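Local structure of ancylostoma secreted protein 1 (Necator americanus, 3NT8) at residues D42-A47 with Y70-D75; A100-S105 with G145-S150. The protein is a secreted hookworm protein built of two CAP domains, probably associated with the transition of infective larvae to parasitism. All coordinates share one frame; numbering follows the deposited sequence.

Contact 1: residues D42-A47 with Y70-D75; sequences DFHNNA and YKLSWD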
ATOM      1  N   ASP A  42       4.845 -22.703  -6.367  1.00 18.85           N
ATOM      2  CA  ASP A  42       3.594 -23.443  -6.227  1.00 17.86           C
ATOM      3  C   ASP A  42       3.021 -23.336  -4.813  1.00 17.05           C
ATOM      4  O   ASP A  42       1.787 -23.182  -4.613  1.00 16.60           O
ATOM      5  CB  ASP A  42       3.836 -24.935  -6.562  1.00 18.52           C
ATOM      6  CG  ASP A  42       4.023 -25.179  -8.042  1.00 20.81           C
ATOM      7  OD1 ASP A  42       3.796 -24.240  -8.858  1.00 19.39           O
ATOM      8  OD2 ASP A  42       4.360 -26.334  -8.390  1.00 24.41           O
ATOM      9  N   PHE A  43       3.896 -23.436  -3.815  1.00 14.70           N
ATOM     10  CA  PHE A  43       3.410 -23.388  -2.430  1.00 15.62           C
ATOM     11  C   PHE A  43       2.712 -22.010  -2.204  1.00 15.32           C
ATOM     12  O   PHE A  43       1.652 -21.910  -1.555  1.00 15.00           O
ATOM     13  CB  PHE A  43       4.553 -23.650  -1.432  1.00 14.99           C
ATOM     14  CG  PHE A  43       4.080 -23.865  -0.002  1.00 18.86           C
ATOM     15  CD1 PHE A  43       4.127 -25.154   0.578  1.00 21.93           C
ATOM     16  CD2 PHE A  43       3.608 -22.803   0.771  1.00 14.93           C
ATOM     17  CE1 PHE A  43       3.686 -25.351   1.870  1.00 19.87           C
ATOM     18  CE2 PHE A  43       3.163 -23.016   2.079  1.00 19.46           C
ATOM     19  CZ  PHE A  43       3.231 -24.289   2.633  1.00 19.52           C
ATOM     20  N   HIS A  44       3.283 -20.956  -2.753  1.00 14.26           N
ATOM     21  CA  HIS A  44       2.704 -19.651  -2.495  1.00 15.94           C
ATOM     22  C   HIS A  44       1.353 -19.528  -3.205  1.00 16.97           C
ATOM     23  O   HIS A  44       0.408 -19.054  -2.605  1.00 15.63           O
ATOM     24  CB  HIS A  44       3.612 -18.499  -2.911  1.00 15.02           C
ATOM     25  CG  HIS A  44       4.696 -18.148  -1.923  1.00 16.15           C
ATOM     26  ND1 HIS A  44       5.898 -18.825  -1.847  1.00 17.19           N
ATOM     27  CD2 HIS A  44       4.793 -17.128  -1.026  1.00 17.82           C
ATOM     28  CE1 HIS A  44       6.660 -18.267  -0.915  1.00 14.02           C
ATOM     29  NE2 HIS A  44       6.017 -17.231  -0.410  1.00 16.44           N
ATOM     30  N   ASN A  45       1.288 -19.914  -4.493  1.00 17.80           N
ATOM     31  CA  ASN A  45       0.046 -19.777  -5.273  1.00 17.64           C
ATOM     32  C   ASN A  45      -1.078 -20.714  -4.885  1.00 16.94           C
ATOM     33  O   ASN A  45      -2.246 -20.374  -5.039  1.00 16.46           O
ATOM     34  CB  ASN A  45       0.332 -19.951  -6.747  1.00 17.20           C
ATOM     35  CG  ASN A  45       1.099 -18.817  -7.280  1.00 18.03           C
ATOM     36  OD1 ASN A  45       0.870 -17.676  -6.871  1.00 11.55           O
ATOM     37  ND2 ASN A  45       2.042 -19.099  -8.184  1.00 20.45           N
ATOM     38  N   ASN A  46      -0.727 -21.906  -4.439  1.00 15.95           N
ATOM     39  CA  ASN A  46      -1.728 -22.828  -3.954  1.00 17.24           C
ATOM     40  C   ASN A  46      -2.366 -22.308  -2.670  1.00 17.84           C
ATOM     41  O   ASN A  46      -3.582 -22.476  -2.476  1.00 19.81           O
ATOM     42  CB  ASN A  46      -1.142 -24.239  -3.713  1.00 16.39           C
ATOM     43  CG  ASN A  46      -0.720 -24.890  -5.016  1.00 18.41           C
ATOM     44  OD1 ASN A  46      -1.327 -24.619  -6.037  1.00 21.47           O
ATOM     45  ND2 ASN A  46       0.313 -25.723  -4.992  1.00 18.24           N
ATOM     46  N   ALA A  47      -1.543 -21.763  -1.781  1.00 15.07           N
ATOM     47  CA  ALA A  47      -2.010 -21.210  -0.528  1.00 16.46           C
ATOM     48  C   ALA A  47      -2.764 -19.909  -0.766  1.00 15.79           C
ATOM     49  O   ALA A  47      -3.793 -19.663  -0.113  1.00 15.43           O
ATOM     50  CB  ALA A  47      -0.823 -20.980   0.508  1.00 14.03           C
ATOM     51  N   TYR A  70      -3.846 -11.777  -6.346  1.00 17.57           N
ATOM     52  CA  TYR A  70      -2.914 -12.021  -7.475  1.00 17.50           C
ATOM     53  C   TYR A  70      -2.009 -13.270  -7.346  1.00 18.04           C
ATOM     54  O   TYR A  70      -1.502 -13.624  -6.256  1.00 17.04           O
ATOM     55  CB  TYR A  70      -2.090 -10.757  -7.837  1.00 17.28           C
ATOM     56  CG  TYR A  70      -2.887  -9.750  -8.627  1.00 17.19           C
ATOM     57  CD1 TYR A  70      -2.661  -9.591 -10.002  1.00 16.98           C
ATOM     58  CD2 TYR A  70      -3.949  -9.066  -8.049  1.00 15.35           C
ATOM     59  CE1 TYR A  70      -3.407  -8.757 -10.754  1.00 15.78           C
ATOM     60  CE2 TYR A  70      -4.710  -8.173  -8.801  1.00 17.32           C
ATOM     61  CZ  TYR A  70      -4.438  -8.014 -10.123  1.00 21.55           C
ATOM     62  OH  TYR A  70      -5.232  -7.125 -10.829  1.00 26.07           O
ATOM     63  N   LYS A  71      -1.873 -13.945  -8.469  1.00 18.42           N
ATOM     64  CA  LYS A  71      -0.966 -15.077  -8.618  1.00 20.29           C
ATOM     65  C   LYS A  71       0.400 -14.452  -8.700  1.00 19.37           C
ATOM     66  O   LYS A  71       0.559 -13.451  -9.387  1.00 20.69           O
ATOM     67  CB  LYS A  71      -1.257 -15.799  -9.914  1.00 20.32           C
ATOM     68  CG  LYS A  71      -0.489 -17.083 -10.095  1.00 22.31           C
ATOM     69  CD  LYS A  71      -0.960 -17.831 -11.359  1.00 25.42           C
ATOM     70  CE  LYS A  71      -0.193 -19.226 -11.448  1.00 30.34           C
ATOM     71  NZ  LYS A  71      -0.361 -19.921 -12.757  1.00 32.45           N
ATOM     72  N   LEU A  72       1.363 -15.028  -8.003  1.00 17.99           N
ATOM     73  CA  LEU A  72       2.766 -14.619  -8.112  1.00 17.21           C
ATOM     74  C   LEU A  72       3.428 -15.183  -9.344  1.00 17.57           C
ATOM     75  O   LEU A  72       3.160 -16.322  -9.734  1.00 18.42           O
ATOM     76  CB  LEU A  72       3.544 -15.066  -6.820  1.00 16.71           C
ATOM     77  CG  LEU A  72       2.950 -14.582  -5.471  1.00 13.91           C
ATOM     78  CD1 LEU A  72       3.768 -14.954  -4.180  1.00  7.99           C
ATOM     79  CD2 LEU A  72       2.814 -13.070  -5.530  1.00 14.39           C
ATOM     80  N   SER A  73       4.291 -14.392  -9.964  1.00 18.29           N
ATOM     81  CA  SER A  73       5.222 -14.875 -10.984  1.00 19.45           C
ATOM     82  C   SER A  73       6.612 -14.836 -10.427  1.00 19.86           C
ATOM     83  O   SER A  73       6.953 -13.959  -9.605  1.00 19.32           O
ATOM     84  CB  SER A  73       5.180 -13.952 -12.184  1.00 19.93           C
ATOM     85  OG  SER A  73       3.857 -13.940 -12.651  1.00 23.55           O
ATOM     86  N   TRP A  74       7.432 -15.785 -10.840  1.00 20.09           N
ATOM     87  CA  TRP A  74       8.864 -15.746 -10.455  1.00 21.29           C
ATOM     88  C   TRP A  74       9.689 -14.581 -11.033  1.00 21.27           C
ATOM     89  O   TRP A  74       9.522 -14.202 -12.187  1.00 22.97           O
ATOM     90  CB  TRP A  74       9.516 -17.094 -10.815  1.00 21.46           C
ATOM     91  CG  TRP A  74      10.822 -17.323 -10.157  1.00 19.82           C
ATOM     92  CD1 TRP A  74      12.073 -17.045 -10.678  1.00 19.29           C
ATOM     93  CD2 TRP A  74      11.037 -17.893  -8.869  1.00 16.54           C
ATOM     94  NE1 TRP A  74      13.028 -17.399  -9.783  1.00 17.15           N
ATOM     95  CE2 TRP A  74      12.429 -17.948  -8.673  1.00 15.43           C
ATOM     96  CE3 TRP A  74      10.172 -18.382  -7.854  1.00 20.38           C
ATOM     97  CZ2 TRP A  74      13.003 -18.439  -7.502  1.00 12.38           C
ATOM     98  CZ3 TRP A  74      10.734 -18.872  -6.674  1.00 13.55           C
ATOM     99  CH2 TRP A  74      12.145 -18.911  -6.520  1.00 16.65           C
ATOM    100  N   ASP A  75      10.622 -14.024 -10.262  1.00 21.23           N
ATOM    101  CA  ASP A  75      11.436 -12.973 -10.836  1.00 21.84           C
ATOM    102  C   ASP A  75      12.927 -13.286 -10.704  1.00 21.74           C
ATOM    103  O   ASP A  75      13.420 -13.443  -9.587  1.00 21.18           O
ATOM    104  CB  ASP A  75      11.039 -11.613 -10.239  1.00 22.75           C
ATOM    105  CG  ASP A  75      11.782 -10.452 -10.881  1.00 23.17           C
ATOM    106  OD1 ASP A  75      11.195  -9.761 -11.722  1.00 24.05           O
ATOM    107  OD2 ASP A  75      12.958 -10.224 -10.538  1.00 29.50           O
TER
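The carboxamide of Asn45 faces the backbone of Leu72 with both its polar atoms, while the side chain of Lys71 lies over one face of the amide. Lys71 CG is 3.7 Å from Asn45 CG and sits above the amide plane, a little off its normal, the two side chains crossing at about a right angle. Asn45 OD1 accepts from Leu72 N at 2.9 Å, with the N-H angle at 154° and the donor tilted modestly from the carbonyl plane. A weak second bond runs from Asn45 ND2 to Leu72 O at 3.4 Å. One side chain thus reads both the N-H and the C=O of a single residue, which would set the flip of the amide, mainly through the stronger Leu72 N bond. Asn45 CG lies anti to its carbonyl carbon (chi1 -70°), which carries the amide out from the helix to the backbone of Leu72. The imidazole of His44 is flanked by Leu72 CD1, which approaches obliquely and touches His44 CB at 3.8 Å. Both ring nitrogens are engaged, NE2 with Tyr177 OH and ND1 with Phe40 O one turn earlier in the helix. The extended aliphatic part of Lys71 passes over the Asn45 amide, and NZ goes on to a salt bridge with Glu210. Arg48, further along the same helix, holds the carbonyl of Tyr70. Helix 34-52 is in this way tied to the residues leading into strand 73-74, a join between helical layer and sheet in the alpha-beta-alpha sandwich of a CAP domain.

Contact 2: residues A100-S105 with G145-S150; sequences AQNTMS and GLFAFS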
ATOM      1  N   ALA A 100       9.753  -6.757   0.418  1.00 20.45           N
ATOM      2  CA  ALA A 100       9.653  -7.285   1.769  1.00 19.18           C
ATOM      3  C   ALA A 100      10.376  -8.663   1.813  1.00 18.20           C
ATOM      4  O   ALA A 100      10.531  -9.319   0.810  1.00 15.20           O
ATOM      5  CB  ALA A 100       8.197  -7.406   2.147  1.00 19.76           C
ATOM      6  N   GLN A 101      10.819  -9.075   2.982  1.00 17.69           N
ATOM      7  CA  GLN A 101      11.588 -10.277   3.101  1.00 19.21           C
ATOM      8  C   GLN A 101      11.113 -11.202   4.221  1.00 19.22           C
ATOM      9  O   GLN A 101      10.815 -10.767   5.302  1.00 20.02           O
ATOM     10  CB  GLN A 101      13.080  -9.937   3.319  1.00 20.04           C
ATOM     11  CG  GLN A 101      13.978 -11.151   3.483  1.00 22.36           C
ATOM     12  CD  GLN A 101      15.446 -10.768   3.579  1.00 25.31           C
ATOM     13  OE1 GLN A 101      15.799  -9.598   3.786  1.00 31.86           O
ATOM     14  NE2 GLN A 101      16.288 -11.740   3.479  1.00 27.72           N
ATOM     15  N   ASN A 102      11.093 -12.492   3.908  1.00 19.67           N
ATOM     16  CA  ASN A 102      10.843 -13.563   4.825  1.00 19.98           C
ATOM     17  C   ASN A 102      12.116 -14.403   4.953  1.00 20.90           C
ATOM     18  O   ASN A 102      12.772 -14.695   3.951  1.00 20.69           O
ATOM     19  CB  ASN A 102       9.724 -14.441   4.276  1.00 19.69           C
ATOM     20  CG  ASN A 102       8.345 -14.057   4.790  1.00 17.68           C
ATOM     21  OD1 ASN A 102       8.205 -13.199   5.634  1.00 20.64           O
ATOM     22  ND2 ASN A 102       7.313 -14.695   4.243  1.00 14.74           N
ATOM     23  N   THR A 103      12.446 -14.812   6.173  1.00 22.59           N
ATOM     24  CA  THR A 103      13.721 -15.465   6.442  1.00 25.20           C
ATOM     25  C   THR A 103      13.613 -16.545   7.548  1.00 25.44           C
ATOM     26  O   THR A 103      12.776 -16.446   8.506  1.00 25.30           O
ATOM     27  CB  THR A 103      14.856 -14.415   6.796  1.00 26.69           C
ATOM     28  OG1 THR A 103      16.104 -15.101   6.837  1.00 32.54           O
ATOM     29  CG2 THR A 103      14.613 -13.775   8.160  1.00 27.71           C
ATOM     30  N   MET A 104      14.433 -17.585   7.378  1.00 24.57           N
ATOM     31  CA  MET A 104      14.418 -18.733   8.285  1.00 25.08           C
ATOM     32  C   MET A 104      15.808 -19.325   8.331  1.00 25.02           C
ATOM     33  O   MET A 104      16.468 -19.480   7.304  1.00 23.95           O
ATOM     34  CB  MET A 104      13.444 -19.812   7.820  1.00 24.14           C
ATOM     35  CG  MET A 104      13.380 -20.991   8.667  1.00 25.62           C
ATOM     36  SD  MET A 104      12.634 -20.554  10.199  1.00 40.14           S
ATOM     37  CE  MET A 104      12.575 -22.237  10.858  1.00 39.60           C
ATOM     38  N   SER A 105      16.218 -19.692   9.532  1.00 25.84           N
ATOM     39  CA  SER A 105      17.530 -20.278   9.723  1.00 27.23           C
ATOM     40  C   SER A 105      17.416 -21.674  10.342  1.00 26.45           C
ATOM     41  O   SER A 105      16.693 -21.875  11.320  1.00 26.14           O
ATOM     42  CB  SER A 105      18.414 -19.344  10.557  1.00 29.07           C
ATOM     43  OG  SER A 105      19.705 -19.928  10.748  1.00 32.11           O
ATOM     44  N   GLY A 145       2.328 -11.877  15.462  1.00 27.88           N
ATOM     45  CA  GLY A 145       2.851 -13.123  14.805  1.00 24.80           C
ATOM     46  C   GLY A 145       2.356 -13.424  13.382  1.00 22.95           C
ATOM     47  O   GLY A 145       2.392 -14.569  12.908  1.00 23.42           O
ATOM     48  N   LEU A 146       1.867 -12.403  12.675  1.00 21.45           N
ATOM     49  CA  LEU A 146       1.431 -12.555  11.262  1.00 18.83           C
ATOM     50  C   LEU A 146       2.478 -12.046  10.261  1.00 17.84           C
ATOM     51  O   LEU A 146       2.246 -11.990   9.030  1.00 17.89           O
ATOM     52  CB  LEU A 146       0.074 -11.822  11.059  1.00 19.12           C
ATOM     53  CG  LEU A 146      -1.125 -12.413  11.839  1.00 19.99           C
ATOM     54  CD1 LEU A 146      -2.296 -11.437  11.897  1.00 21.83           C
ATOM     55  CD2 LEU A 146      -1.602 -13.748  11.397  1.00 16.12           C
ATOM     56  N   PHE A 147       3.635 -11.625  10.752  1.00 17.63           N
ATOM     57  CA  PHE A 147       4.607 -11.019   9.850  1.00 16.00           C
ATOM     58  C   PHE A 147       4.876 -11.852   8.612  1.00 16.86           C
ATOM     59  O   PHE A 147       4.826 -11.355   7.475  1.00 17.92           O
ATOM     60  CB  PHE A 147       5.926 -10.795  10.543  1.00 17.33           C
ATOM     61  CG  PHE A 147       6.970 -10.180   9.641  1.00 17.29           C
ATOM     62  CD1 PHE A 147       6.942  -8.816   9.333  1.00 19.80           C
ATOM     63  CD2 PHE A 147       7.956 -10.970   9.074  1.00 19.27           C
ATOM     64  CE1 PHE A 147       7.893  -8.241   8.480  1.00 20.53           C
ATOM     65  CE2 PHE A 147       8.926 -10.390   8.216  1.00 17.79           C
ATOM     66  CZ  PHE A 147       8.865  -9.044   7.914  1.00 18.64           C
ATOM     67  N   ALA A 148       5.236 -13.103   8.830  1.00 15.05           N
ATOM     68  CA  ALA A 148       5.661 -13.959   7.775  1.00 15.91           C
ATOM     69  C   ALA A 148       4.479 -14.385   6.875  1.00 15.76           C
ATOM     70  O   ALA A 148       4.646 -14.464   5.687  1.00 17.17           O
ATOM     71  CB  ALA A 148       6.427 -15.189   8.389  1.00 16.19           C
ATOM     72  N   PHE A 149       3.298 -14.585   7.458  1.00 16.35           N
ATOM     73  CA  PHE A 149       2.077 -14.895   6.732  1.00 16.72           C
ATOM     74  C   PHE A 149       1.614 -13.754   5.848  1.00 15.93           C
ATOM     75  O   PHE A 149       1.203 -14.029   4.734  1.00 15.94           O
ATOM     76  CB  PHE A 149       0.963 -15.336   7.713  1.00 18.23           C
ATOM     77  CG  PHE A 149      -0.442 -15.425   7.090  1.00 19.13           C
ATOM     78  CD1 PHE A 149      -0.830 -16.558   6.386  1.00 20.10           C
ATOM     79  CD2 PHE A 149      -1.371 -14.376   7.231  1.00 19.76           C
ATOM     80  CE1 PHE A 149      -2.119 -16.667   5.810  1.00 20.31           C
ATOM     81  CE2 PHE A 149      -2.690 -14.461   6.671  1.00 18.16           C
ATOM     82  CZ  PHE A 149      -3.061 -15.600   5.951  1.00 20.38           C
ATOM     83  N   SER A 150       1.733 -12.507   6.312  1.00 14.68           N
ATOM     84  CA  SER A 150       1.345 -11.293   5.583  1.00 15.09           C
ATOM     85  C   SER A 150       2.050 -11.082   4.248  1.00 15.61           C
ATOM     86  O   SER A 150       1.378 -10.758   3.259  1.00 16.88           O
ATOM     87  CB  SER A 150       1.440 -10.044   6.477  1.00 13.60           C
ATOM     88  OG  SER A 150       2.765  -9.564   6.658  1.00 16.58           O
TER
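Asn102 reaches from strand 100-107 toward the first turn of helix 147-153 with its amide laid alongside Ala148. Its ND2 donates to Ala148 O at 3.0 Å, nearly straight at 159°, and the acceptor lies close to the plane of the Asn102 amide. The other end of the amide faces the same residue: Asn102 OD1 comes within 3.4 Å of Ala148 CA and rests against the methyl group, 3.8 Å from Ala148 CB. The phenyl ring of Phe147 approaches the strand from beside this pair. Its CG is anti to the backbone N (chi1 179°), which sends the ring out from the helix start to the strand backbone. There the ring presents an edge to Gln101 O, which lies near the ring plane, 3.5 Å from Phe147 CE2. Asn102 OD1 meets the same ring obliquely, 3.9 Å from Phe147 CE2. On the helix side, Ser150 OG donates to Phe147 O at 2.9 Å from above the carbonyl plane, a link inside the turn that carries the ring. Tyr182 meets the Phe147 ring with planes about 30° apart, and Trp126 of helix 119-127 packs on both Asn102 and Ala148. The chemistry is that of a buried amide with both ends occupied: Asn102 OD1 accepts from Asn151 ND2, and ND2 has a weak further bond to Tyr177 OH. The amide is therefore held chiefly by the helix, through Ala148 O and Asn151, with the sheet adding the weak bond to Tyr177, while the slightly positive ring edge would suit the Gln101 carbonyl.

Overall arrangement
Both contacts join a helix to the same four-stranded sheet of the N-terminal CAP domain, at opposite borders: contact 1 just before strand 73-74, contact 2 on strand 100-107, the two outermost strands. They follow one another along the chain, their centres are 16 Å apart, and their nearest atoms stay about 5 Å from each other without touching. Tyr177, on the sheet strand 170-177, bridges the gap, its one hydroxyl serving both contacts. Helix 119-127 borders both as well. In each contact an asparagine amide grips the backbone of the opposing segment, from the helix in contact 1 and from the strand in contact 2.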